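PDB 4MUQ: D,D-dipeptidase/D,D-carboxypeptidase from Enterococcus faecalis, which is a zinc-dependent D,D-peptidase of vancomycin resistance, acting as a D,D-dipeptidase and probably also as a D,D-carboxypeptidase. Local coordinates for residues A[89-92]-A[93-97]; A[79-82]-A[83-87]; A[129-133]-A[134-138]; A[154-157]-A[158-161]. One frame throughout, in Å; residues are numbered along the deposited sequence. Where two conformers were deposited one is given.

Contact 1 of 4, residues A[89-92]-A[93-97]; sequences KDNG and EDFTR. With PE3 (3,6,9,12,15,18,21,24,27,30,33,36,39-tridecaoxahentetracontane-1,41-diol), chain J.
T96 turns its backbone N back to G92 O, 3.1 Å away, in the first turn of helix 93-99. G92 is the residue at which one helix passes into the next: with phi 90° it leaves the helical geometry of helix 77-91, and it occupies the N-cap position of helix 93-99. The T96 hydroxyl adds a second bond to the same carbonyl, with OG1 2.7 Å from G92 O and standing above the carbonyl plane, whereas the amide lies closer to that plane. T96 OG1 reaches back in this way because it sits beside its own backbone N (chi1 -57°); it also meets the hydroxyl of S87 on the first helix. N91 and F95 pack over the turn. CB of N91 comes 3.4 Å from CD2 of F95, approaching the ring obliquely, and the amide continues past CD2 and CE2 with its plane turned 57° from that of the ring. N91 ND2 is hydrogen-bonded to S87 OG, which fixes the direction of the amide, while F95 stacks on Y99, a residue of the ligand pocket, and I126 touches both side chains. On the outer side a polyethylene glycol chain follows the turn and takes the D94 amide. A water closes the junction, donating to N91 O at 2.7 Å and accepting from F95 N at 2.9 Å.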
loop_
_atom_site.group_PDB
_atom_site.type_symbol
_atom_site.label_atom_id
_atom_site.label_comp_id
_atom_site.label_asym_id
_atom_site.label_seq_id
_atom_site.Cartn_x
_atom_site.Cartn_y
_atom_site.Cartn_z
ATOM N N LYS A 89 -13.046 -22.987 -7.846
ATOM C CA LYS A 89 -14.194 -23.876 -7.795
ATOM C C LYS A 89 -15.523 -23.144 -7.924
ATOM O O LYS A 89 -16.409 -23.587 -8.662
ATOM C CB LYS A 89 -14.172 -24.680 -6.498
ATOM C CG LYS A 89 -15.266 -25.714 -6.425
ATOM C CD LYS A 89 -15.229 -26.481 -5.125
ATOM C CE LYS A 89 -16.347 -27.512 -5.101
ATOM N NZ LYS A 89 -16.205 -28.541 -6.166
ATOM N N ASP A 90 -15.667 -22.035 -7.202
ATOM C CA ASP A 90 -16.964 -21.331 -7.184
ATOM C C ASP A 90 -17.194 -20.475 -8.419
ATOM O O ASP A 90 -18.292 -20.450 -8.982
ATOM C CB ASP A 90 -17.063 -20.425 -5.955
ATOM C CG ASP A 90 -17.086 -21.196 -4.653
ATOM O OD1 ASP A 90 -17.579 -22.340 -4.648
ATOM O OD2 ASP A 90 -16.612 -20.613 -3.650
ATOM N N ASN A 91 -16.138 -19.789 -8.834
ATOM C CA ASN A 91 -16.269 -18.676 -9.772
ATOM C C ASN A 91 -15.631 -18.940 -11.128
ATOM O O ASN A 91 -15.922 -18.234 -12.099
ATOM C CB ASN A 91 -15.662 -17.424 -9.154
ATOM C CG ASN A 91 -16.287 -17.069 -7.826
ATOM O OD1 ASN A 91 -17.521 -17.107 -7.683
ATOM N ND2 ASN A 91 -15.458 -16.703 -6.859
ATOM N N GLY A 92 -14.758 -19.939 -11.190
ATOM C CA GLY A 92 -14.047 -20.270 -12.411
ATOM C C GLY A 92 -12.720 -19.551 -12.578
ATOM O O GLY A 92 -12.403 -18.583 -11.892
ATOM N N GLU A 93 -11.944 -20.039 -13.530
ATOM C CA GLU A 93 -10.573 -19.609 -13.748
ATOM C C GLU A 93 -10.445 -18.146 -14.199
ATOM O O GLU A 93 -9.594 -17.394 -13.696
ATOM C CB GLU A 93 -9.991 -20.566 -14.787
ATOM C CG GLU A 93 -8.601 -20.312 -15.280
ATOM C CD GLU A 93 -8.103 -21.493 -16.104
ATOM O OE1 GLU A 93 -8.956 -22.206 -16.688
ATOM O OE2 GLU A 93 -6.873 -21.712 -16.150
ATOM N N ASP A 94 -11.286 -17.727 -15.142
ATOM C CA ASP A 94 -11.182 -16.364 -15.659
ATOM C C ASP A 94 -11.462 -15.318 -14.579
ATOM O O ASP A 94 -10.719 -14.344 -14.419
ATOM C CB ASP A 94 -12.157 -16.148 -16.811
ATOM C CG ASP A 94 -11.792 -16.932 -18.049
ATOM O OD1 ASP A 94 -10.627 -17.373 -18.153
ATOM O OD2 ASP A 94 -12.673 -17.091 -18.923
ATOM N N PHE A 95 -12.550 -15.521 -13.840
ATOM C CA PHE A 95 -12.886 -14.621 -12.747
ATOM C C PHE A 95 -11.775 -14.584 -11.708
ATOM O O PHE A 95 -11.372 -13.517 -11.244
ATOM C CB PHE A 95 -14.219 -15.020 -12.095
ATOM C CG PHE A 95 -14.600 -14.151 -10.917
ATOM C CD1 PHE A 95 -15.448 -13.057 -11.092
ATOM C CD2 PHE A 95 -14.107 -14.418 -9.645
ATOM C CE1 PHE A 95 -15.772 -12.244 -10.012
ATOM C CE2 PHE A 95 -14.421 -13.624 -8.570
ATOM C CZ PHE A 95 -15.262 -12.532 -8.750
ATOM N N THR A 96 -11.306 -15.762 -11.318
ATOM C CA THR A 96 -10.286 -15.848 -10.285
ATOM C C THR A 96 -9.001 -15.125 -10.683
ATOM O O THR A 96 -8.432 -14.396 -9.882
ATOM C CB THR A 96 -10.003 -17.301 -9.960
ATOM O OG1 THR A 96 -11.230 -17.924 -9.559
ATOM C CG2 THR A 96 -8.982 -17.423 -8.839
ATOM N N ARG A 97 -8.563 -15.314 -11.919
ATOM C CA ARG A 97 -7.352 -14.641 -12.381
ATOM C C ARG A 97 -7.483 -13.122 -12.331
ATOM O O ARG A 97 -6.498 -12.419 -12.108
ATOM C CB ARG A 97 -7.002 -15.081 -13.797
ATOM C CG ARG A 97 -6.264 -16.400 -13.880
ATOM C CD ARG A 97 -5.995 -16.780 -15.332
ATOM N NE ARG A 97 -5.203 -15.778 -16.045
ATOM C CZ ARG A 97 -5.710 -14.830 -16.830
ATOM N NH1 ARG A 97 -7.023 -14.738 -17.012
ATOM N NH2 ARG A 97 -4.904 -13.969 -17.435
HETATM O O40 PE3 J . -12.978 -19.512 -16.103
HETATM C C39 PE3 J . -14.059 -19.335 -17.024
HETATM C C38 PE3 J . -14.936 -20.568 -17.258
HETATM O O37 PE3 J . -15.650 -21.158 -16.137
HETATM C C36 PE3 J . -16.530 -20.219 -15.497
HETATM C C35 PE3 J . -17.482 -20.742 -14.402
HETATM O O34 PE3 J . -17.067 -21.401 -13.180
HETATM C C33 PE3 J . -16.447 -22.673 -13.387
HETATM C C32 PE3 J . -16.112 -23.198 -12.005
HETATM O O31 PE3 J . -17.355 -23.291 -11.290
HETATM O O HOH W 1 -14.767 -17.362 -14.384
#

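Contact 2 of 4, residues A[79-82]-A[83-87]; sequences EQTA and IYDGS. With LY0 ((2R)-3-[(R)-[(1R)-1-aminoethyl](hydroxy)phosphoryl]-2-methylpropanoic acid), chain C; 2D8 ((2R)-3-[(R)-[(1S)-1-aminoethyl](hydroxy)phosphoryl]-2-methylpropanoic acid), chain D.
The flat carboxamide of Q80 and the phenol ring of Y84 leave neighbouring turns of helix 77-91, with CB of Y84 3.4 Å from Q80 O. From there they part: the Y84 ring runs out to T96 and R97 of helix 93-99, and the Q80 amide turns to the inhibitor carboxylate and A101. Q80 starts with CG opposite its backbone N and then bends at chi2 (70°), which swings NE2 to within 3.0 Å of carboxylate oxygen O62 of the phosphinate inhibitor, at the same distance in both modelled diastereomers. NE2 also donates to A101 O, and OE1 accepts from R75, so the amide is gripped at both ends. Elsewhere the contact is regular alpha-helix, four successive i to i+4 bonds from I83 N to E79 O through G86 N to A82 O; the straightest joins D85 N to T81 O at 2.9 Å. Beside it T81 and D85 point the same way, methyl CG2 3.6 Å from OD2. The CG1 branch of I83 folds back along the helix, 3.3 Å from E79 O, and the side chain also touches R75 and F125. Since the inhibitor is a D-Ala-D-Ala analogue, the bond from Q80 NE2 to O62 suggests that a dipeptide carboxylate would meet a neutral amide donor here; R75, which also bonds the inhibitor, holds Q80 OE1 and so probably orients the amide with NE2 toward O62.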
loop_
_atom_site.group_PDB
_atom_site.type_symbol
_atom_site.label_atom_id
_atom_site.label_comp_id
_atom_site.label_asym_id
_atom_site.label_seq_id
_atom_site.Cartn_x
_atom_site.Cartn_y
_atom_site.Cartn_z
ATOM N N GLU A 79 -4.327 -18.634 3.869
ATOM C CA GLU A 79 -5.592 -17.954 3.599
ATOM C C GLU A 79 -5.719 -17.559 2.132
ATOM O O GLU A 79 -6.765 -17.747 1.492
ATOM C CB GLU A 79 -5.699 -16.687 4.434
ATOM C CG GLU A 79 -5.881 -16.896 5.909
ATOM C CD GLU A 79 -5.933 -15.567 6.623
ATOM O OE1 GLU A 79 -4.958 -15.225 7.319
ATOM O OE2 GLU A 79 -6.941 -14.849 6.449
ATOM N N GLN A 80 -4.660 -16.959 1.589
ATOM C CA GLN A 80 -4.709 -16.518 0.205
ATOM C C GLN A 80 -4.865 -17.709 -0.752
ATOM O O GLN A 80 -5.592 -17.639 -1.756
ATOM C CB GLN A 80 -3.452 -15.715 -0.135
ATOM C CG GLN A 80 -3.468 -15.104 -1.529
ATOM C CD GLN A 80 -4.469 -13.966 -1.642
ATOM O OE1 GLN A 80 -4.893 -13.393 -0.632
ATOM N NE2 GLN A 80 -4.849 -13.632 -2.872
ATOM N N THR A 81 -4.192 -18.803 -0.422
ATOM C CA THR A 81 -4.274 -20.027 -1.213
ATOM C C THR A 81 -5.695 -20.584 -1.187
ATOM O O THR A 81 -6.259 -20.959 -2.236
ATOM C CB THR A 81 -3.281 -21.075 -0.689
ATOM O OG1 THR A 81 -1.953 -20.518 -0.726
ATOM C CG2 THR A 81 -3.285 -22.324 -1.538
ATOM N N ALA A 82 -6.296 -20.621 0.005
ATOM C CA ALA A 82 -7.681 -21.092 0.134
ATOM C C ALA A 82 -8.649 -20.210 -0.653
ATOM O O ALA A 82 -9.577 -20.717 -1.292
ATOM C CB ALA A 82 -8.091 -21.157 1.607
ATOM N N ILE A 83 -8.439 -18.901 -0.616
ATOM C CA ILE A 83 -9.339 -18.007 -1.341
ATOM C C ILE A 83 -9.204 -18.260 -2.835
ATOM O O ILE A 83 -10.209 -18.383 -3.539
ATOM C CB ILE A 83 -9.076 -16.526 -1.024
ATOM C CG1 ILE A 83 -9.489 -16.219 0.414
ATOM C CG2 ILE A 83 -9.807 -15.603 -2.014
ATOM C CD1 ILE A 83 -8.916 -14.903 0.918
ATOM N N TYR A 84 -7.968 -18.361 -3.314
ATOM C CA TYR A 84 -7.720 -18.568 -4.739
ATOM C C TYR A 84 -8.339 -19.891 -5.200
ATOM O O TYR A 84 -9.097 -19.931 -6.175
ATOM C CB TYR A 84 -6.213 -18.509 -5.032
ATOM C CG TYR A 84 -5.890 -18.432 -6.502
ATOM C CD1 TYR A 84 -5.645 -17.210 -7.108
ATOM C CD2 TYR A 84 -5.818 -19.581 -7.287
ATOM C CE1 TYR A 84 -5.350 -17.122 -8.463
ATOM C CE2 TYR A 84 -5.544 -19.504 -8.645
ATOM C CZ TYR A 84 -5.294 -18.270 -9.216
ATOM O OH TYR A 84 -5.013 -18.202 -10.567
ATOM N N ASP A 85 -8.021 -20.974 -4.494
ATOM C CA ASP A 85 -8.531 -22.285 -4.885
ATOM C C ASP A 85 -10.046 -22.382 -4.746
ATOM O O ASP A 85 -10.709 -23.005 -5.567
ATOM C CB ASP A 85 -7.833 -23.403 -4.115
ATOM C CG ASP A 85 -6.400 -23.578 -4.533
ATOM O OD1 ASP A 85 -6.069 -23.268 -5.698
ATOM O OD2 ASP A 85 -5.590 -24.015 -3.690
ATOM N N GLY A 86 -10.596 -21.741 -3.718
ATOM C CA GLY A 86 -12.036 -21.723 -3.547
ATOM C C GLY A 86 -12.724 -20.976 -4.673
ATOM O O GLY A 86 -13.783 -21.384 -5.131
ATOM N N SER A 87 -12.094 -19.901 -5.136
ATOM C CA SER A 87 -12.651 -19.125 -6.229
ATOM C C SER A 87 -12.560 -19.888 -7.552
ATOM O O SER A 87 -13.446 -19.775 -8.394
ATOM C CB SER A 87 -11.945 -17.776 -6.308
ATOM O OG SER A 87 -12.532 -16.950 -7.304
HETATM P P LY0 C . -8.975 -8.815 -3.157
HETATM C C1 LY0 C . -9.903 -11.271 -3.055
HETATM N N1 LY0 C . -11.180 -9.767 -4.311
HETATM C C2 LY0 C . -10.460 -9.863 -3.104
HETATM C C4 LY0 C . -7.974 -9.210 -4.619
HETATM C C5 LY0 C . -6.526 -8.847 -4.490
HETATM C C6 LY0 C . -5.792 -9.917 -3.698
HETATM C C7 LY0 C . -5.950 -8.673 -5.885
HETATM O O31 LY0 C . -8.117 -9.109 -1.906
HETATM O O32 LY0 C . -9.391 -7.311 -3.060
HETATM O O61 LY0 C . -4.852 -9.548 -3.013
HETATM O O62 LY0 C . -6.138 -11.082 -3.802
HETATM C C4 2D8 D . -7.968 -9.202 -4.623
HETATM C C5 2D8 D . -6.522 -8.845 -4.491
HETATM C C6 2D8 D . -5.790 -9.917 -3.697
HETATM C C7 2D8 D . -5.948 -8.673 -5.886
HETATM N N1 2D8 D . -11.346 -9.466 -2.198
HETATM P P 2D8 D . -8.972 -8.811 -3.164
HETATM C C1 2D8 D . -9.935 -11.259 -3.059
HETATM C C2 2D8 D . -10.462 -9.847 -3.224
HETATM O O31 2D8 D . -8.127 -9.126 -1.908
HETATM O O32 2D8 D . -9.393 -7.310 -3.059
HETATM O O61 2D8 D . -4.851 -9.549 -3.012
HETATM O O62 2D8 D . -6.138 -11.082 -3.802
#

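Contact 3 of 4, residues A[129-133]-A[134-138]; sequences DFPYD and GICDE
C136 meets F130 from its first side-chain atom: CB stands 3.5 Å from the ring centroid and only 9° off the normal, a CH-pi contact over the middle of one face. CB is also 3.5 Å from P131 O. Beyond it SG, set beside the backbone N of its own residue (chi1 -65°), leans out to the rim of the ring, 3.3 Å from CD1 of F130, and makes an oblique sulfur-aromatic contact; CD of P131 lies 3.8 Å from the same sulfur. F130 presents this face because its CG extends away from the backbone N, and the ring meets F169 with the two planes steeply inclined. Segment 129-133 is the last part of the loop between strand 113-118 of the antiparallel sheet and helix 134-142, and C136, in the first turn of that helix, folds back against the incoming chain beside L118. Positive phi at G134 lets the chain change direction there. A weak bond from D137 N to D133 O, 3.3 Å, lies at the start of the helical region, and a water donates to D133 O while accepting from C136 N. D137 packs its carboxylate obliquely beside Y132, OD1 4.0 Å from ring atom CD1, with the planes 59° apart. Its charge is taken up by salt bridges to R140 and R141, and R140 also makes a cation-pi contact with the Y132 ring.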
loop_
_atom_site.group_PDB
_atom_site.type_symbol
_atom_site.label_atom_id
_atom_site.label_comp_id
_atom_site.label_asym_id
_atom_site.label_seq_id
_atom_site.Cartn_x
_atom_site.Cartn_y
_atom_site.Cartn_z
ATOM N N ASP A 129 -19.286 -4.325 -1.250
ATOM C CA ASP A 129 -19.853 -3.085 -1.770
ATOM C C ASP A 129 -19.174 -1.858 -1.160
ATOM O O ASP A 129 -19.252 -1.627 0.047
ATOM C CB ASP A 129 -21.368 -3.036 -1.514
ATOM C CG ASP A 129 -22.065 -1.927 -2.297
ATOM O OD1 ASP A 129 -21.726 -1.725 -3.486
ATOM O OD2 ASP A 129 -22.955 -1.263 -1.724
ATOM N N PHE A 130 -18.521 -1.071 -2.009
ATOM C CA PHE A 130 -17.871 0.168 -1.578
ATOM C C PHE A 130 -18.057 1.192 -2.694
ATOM O O PHE A 130 -17.141 1.436 -3.487
ATOM C CB PHE A 130 -16.390 -0.071 -1.267
ATOM C CG PHE A 130 -15.804 0.913 -0.284
ATOM C CD1 PHE A 130 -16.215 0.908 1.043
ATOM C CD2 PHE A 130 -14.847 1.833 -0.680
ATOM C CE1 PHE A 130 -15.678 1.815 1.957
ATOM C CE2 PHE A 130 -14.313 2.739 0.229
ATOM C CZ PHE A 130 -14.726 2.729 1.541
ATOM N N PRO A 131 -19.258 1.776 -2.765
ATOM C CA PRO A 131 -19.636 2.610 -3.913
ATOM C C PRO A 131 -18.881 3.934 -4.006
ATOM O O PRO A 131 -18.119 4.318 -3.116
ATOM C CB PRO A 131 -21.146 2.842 -3.714
ATOM C CG PRO A 131 -21.412 2.582 -2.270
ATOM C CD PRO A 131 -20.379 1.565 -1.829
ATOM N N TYR A 132 -19.092 4.614 -5.127
ATOM C CA TYR A 132 -18.463 5.896 -5.392
ATOM C C TYR A 132 -19.435 7.010 -5.007
ATOM O O TYR A 132 -19.512 8.051 -5.669
ATOM C CB TYR A 132 -18.055 5.994 -6.867
ATOM C CG TYR A 132 -16.907 5.076 -7.237
ATOM C CD1 TYR A 132 -15.594 5.522 -7.182
ATOM C CD2 TYR A 132 -17.138 3.753 -7.622
ATOM C CE1 TYR A 132 -14.551 4.703 -7.516
ATOM C CE2 TYR A 132 -16.090 2.918 -7.958
ATOM C CZ TYR A 132 -14.788 3.397 -7.886
ATOM O OH TYR A 132 -13.721 2.601 -8.213
ATOM N N ASP A 133 -20.188 6.759 -3.936
ATOM C CA ASP A 133 -21.122 7.713 -3.357
ATOM C C ASP A 133 -21.038 7.681 -1.846
ATOM O O ASP A 133 -20.493 6.740 -1.268
ATOM C CB ASP A 133 -22.553 7.350 -3.737
ATOM C CG ASP A 133 -22.774 7.377 -5.211
ATOM O OD1 ASP A 133 -22.673 8.479 -5.776
ATOM O OD2 ASP A 133 -23.034 6.303 -5.793
ATOM N N GLY A 134 -21.577 8.715 -1.214
ATOM C CA GLY A 134 -21.746 8.731 0.228
ATOM C C GLY A 134 -20.461 8.567 1.015
ATOM O O GLY A 134 -19.386 8.990 0.580
ATOM N N ILE A 135 -20.590 7.930 2.174
ATOM C CA ILE A 135 -19.496 7.800 3.126
ATOM C C ILE A 135 -18.300 7.043 2.554
ATOM O O ILE A 135 -17.155 7.375 2.854
ATOM C CB ILE A 135 -19.985 7.163 4.462
ATOM C CG1 ILE A 135 -18.918 7.295 5.548
ATOM C CG2 ILE A 135 -20.411 5.711 4.264
ATOM C CD1 ILE A 135 -18.604 8.737 5.913
ATOM N N CYS A 136 -18.556 6.035 1.720
ATOM C CA CYS A 136 -17.468 5.265 1.131
ATOM C C CYS A 136 -16.623 6.134 0.213
ATOM O O CYS A 136 -15.398 6.004 0.169
ATOM C CB CYS A 136 -17.990 4.051 0.364
ATOM S SG CYS A 136 -18.808 2.839 1.403
ATOM N N ASP A 137 -17.279 7.034 -0.513
ATOM C CA ASP A 137 -16.541 7.937 -1.387
ATOM C C ASP A 137 -15.839 9.043 -0.602
ATOM O O ASP A 137 -14.785 9.527 -1.021
ATOM C CB ASP A 137 -17.432 8.546 -2.464
ATOM C CG ASP A 137 -16.642 8.945 -3.691
ATOM O OD1 ASP A 137 -15.844 8.114 -4.173
ATOM O OD2 ASP A 137 -16.793 10.094 -4.154
ATOM N N GLU A 138 -16.407 9.432 0.535
ATOM C CA GLU A 138 -15.708 10.339 1.441
ATOM C C GLU A 138 -14.403 9.707 1.909
ATOM O O GLU A 138 -13.360 10.366 1.947
ATOM C CB GLU A 138 -16.574 10.686 2.652
ATOM C CG GLU A 138 -17.705 11.658 2.362
ATOM C CD GLU A 138 -18.315 12.227 3.634
ATOM O OE1 GLU A 138 -19.548 12.128 3.798
ATOM O OE2 GLU A 138 -17.563 12.778 4.469
HETATM O O HOH W 2 -21.308 4.891 0.590
#

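Contact 4 of 4, residues A[154-157]-A[158-161]. With PE3 (3,6,9,12,15,18,21,24,27,30,33,36,39-tridecaoxahentetracontane-1,41-diol), chain H.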
loop_
_atom_site.group_PDB
_atom_site.type_symbol
_atom_site.label_atom_id
_atom_site.label_comp_id
_atom_site.label_asym_id
_atom_site.label_seq_id
_atom_site.Cartn_x
_atom_site.Cartn_y
_atom_site.Cartn_z
ATOM N N ARG A 154 -10.189 0.927 -12.858
ATOM C CA ARG A 154 -10.615 0.412 -14.151
ATOM C C ARG A 154 -9.641 0.798 -15.272
ATOM O O ARG A 154 -9.335 -0.019 -16.147
ATOM C CB ARG A 154 -12.041 0.881 -14.482
ATOM C CG ARG A 154 -12.586 0.327 -15.787
ATOM C CD ARG A 154 -14.019 0.778 -16.018
ATOM N NE ARG A 154 -14.122 2.233 -15.931
ATOM C CZ ARG A 154 -15.261 2.913 -15.926
ATOM N NH1 ARG A 154 -16.413 2.275 -16.004
ATOM N NH2 ARG A 154 -15.239 4.240 -15.839
ATOM N N ASP A 155 -9.143 2.034 -15.258
ATOM C CA ASP A 155 -8.277 2.459 -16.362
ATOM C C ASP A 155 -6.846 1.926 -16.312
ATOM O O ASP A 155 -6.051 2.215 -17.209
ATOM C CB ASP A 155 -8.278 3.982 -16.568
ATOM C CG ASP A 155 -7.669 4.753 -15.408
ATOM O OD1 ASP A 155 -7.394 4.170 -14.347
ATOM O OD2 ASP A 155 -7.484 5.983 -15.569
ATOM N N LYS A 156 -6.533 1.117 -15.301
ATOM C CA LYS A 156 -5.182 0.589 -15.137
ATOM C C LYS A 156 -5.134 -0.933 -15.148
ATOM O O LYS A 156 -4.102 -1.514 -14.821
ATOM C CB LYS A 156 -4.557 1.097 -13.837
ATOM C CG LYS A 156 -4.652 2.604 -13.617
ATOM C CD LYS A 156 -3.743 3.378 -14.538
ATOM C CE LYS A 156 -3.890 4.874 -14.251
ATOM N NZ LYS A 156 -2.896 5.664 -14.991
ATOM N N GLU A 157 -6.235 -1.574 -15.535
ATOM C CA GLU A 157 -6.320 -3.037 -15.500
ATOM C C GLU A 157 -5.211 -3.745 -16.260
ATOM O O GLU A 157 -4.720 -4.789 -15.828
ATOM C CB GLU A 157 -7.684 -3.505 -16.009
ATOM C CG GLU A 157 -8.824 -3.162 -15.063
ATOM C CD GLU A 157 -10.183 -3.523 -15.611
ATOM O OE1 GLU A 157 -10.292 -3.897 -16.802
ATOM O OE2 GLU A 157 -11.162 -3.411 -14.847
ATOM N N GLU A 158 -4.797 -3.177 -17.383
ATOM C CA GLU A 158 -3.786 -3.822 -18.211
ATOM C C GLU A 158 -2.403 -3.780 -17.572
ATOM O O GLU A 158 -1.564 -4.645 -17.835
ATOM C CB GLU A 158 -3.769 -3.225 -19.617
ATOM C CG GLU A 158 -5.088 -3.416 -20.350
ATOM C CD GLU A 158 -5.634 -4.826 -20.197
ATOM O OE1 GLU A 158 -4.900 -5.791 -20.506
ATOM O OE2 GLU A 158 -6.795 -4.973 -19.754
ATOM N N ILE A 159 -2.161 -2.801 -16.712
ATOM C CA ILE A 159 -0.867 -2.776 -16.036
ATOM C C ILE A 159 -0.860 -3.314 -14.606
ATOM O O ILE A 159 0.171 -3.770 -14.144
ATOM C CB ILE A 159 -0.170 -1.406 -16.108
ATOM C CG1 ILE A 159 -0.966 -0.352 -15.356
ATOM C CG2 ILE A 159 0.077 -1.003 -17.559
ATOM C CD1 ILE A 159 -0.277 1.002 -15.343
ATOM N N THR A 160 -1.997 -3.289 -13.909
ATOM C CA THR A 160 -2.065 -3.930 -12.594
ATOM C C THR A 160 -2.280 -5.437 -12.731
ATOM O O THR A 160 -1.930 -6.204 -11.825
ATOM C CB THR A 160 -3.210 -3.383 -11.728
ATOM O OG1 THR A 160 -4.455 -3.717 -12.351
ATOM C CG2 THR A 160 -3.103 -1.872 -11.552
ATOM N N GLY A 161 -2.867 -5.862 -13.846
ATOM C CA GLY A 161 -3.244 -7.251 -14.019
ATOM C C GLY A 161 -4.445 -7.699 -13.195
ATOM O O GLY A 161 -4.710 -8.900 -13.123
HETATM O O43 PE3 H . 3.405 -7.485 -17.695
HETATM C C42 PE3 H . 2.531 -6.982 -16.681
HETATM C C41 PE3 H . 1.107 -7.555 -16.799
HETATM O O40 PE3 H . 0.346 -6.984 -15.708
HETATM C C39 PE3 H . 1.104 -7.413 -14.578
HETATM C C38 PE3 H . 0.729 -7.017 -13.192
HETATM O O37 PE3 H . 1.777 -7.665 -12.464
HETATM O O HOH W 3 -9.403 -5.915 -18.034
#
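K156 O collects two backbone hydrogen bonds from the residues that follow it. T160 N meets it almost end-on at 2.9 Å with an N-H...O angle of 164°, whereas I159 N comes from above the carbonyl plane at 3.0 Å and is more bent, at 136°. The next carbonyl, E157 O, receives G161 N from above its plane. Apolar contacts are few and lie on the same side of the turn: CB of K156 touches CG2 of T160 at 4.0 Å and CG1 of I159 at 4.2 Å. CG1 of I159 sits between its backbone N and carbonyl carbon (chi1 65°), and this torsion lays the branch across K156 O. The backbone here is the single-turn helix 157-160, with K156 at its N-cap position and ended by G161, whose positive phi breaks it; the mixture of i+3 and i+4 bonds on one carbonyl fits so short a helix. The polar ends find partners elsewhere in the protein. The K156 ammonium forms a salt bridge with E189 of helix 187-194 and also bonds to G184 O, and T160 OG1 bonds to I162 N, joining the helix to a ligand-pocket residue. E157 OE2 accepts from H164 N. The two glutamates share a water, which donates to E157 OE1 at 2.5 Å and more distantly to E158 OE2; the two carboxylate oxygens remain 4.7 Å apart. Polyethylene glycol packs on the C-terminal end, its C38 3.1 Å from T160 O.

Contacts 1 and 2 share helix 77-91 and touch directly, S87 bonding to T96; the middle of the helix reaches the ligand pocket through Q80, and its end turns at a glycine into helix 93-99. Contact 3, about 27 Å from each of them between centres, lies where the loop after strand 113-118 enters helix 134-142. Contacts 1 and 3 are partly buried, the former with a carbonyl that accepts two hydrogen bonds and an aromatic-amide pair, the latter with cysteine over phenylalanine. Contacts 2 and 4 lie at the surface and rest mainly on backbone bonds; contact 4, like contact 1, has a positive-phi glycine where a helix gives out. H164 meets side chains from both contacts 3 and 4.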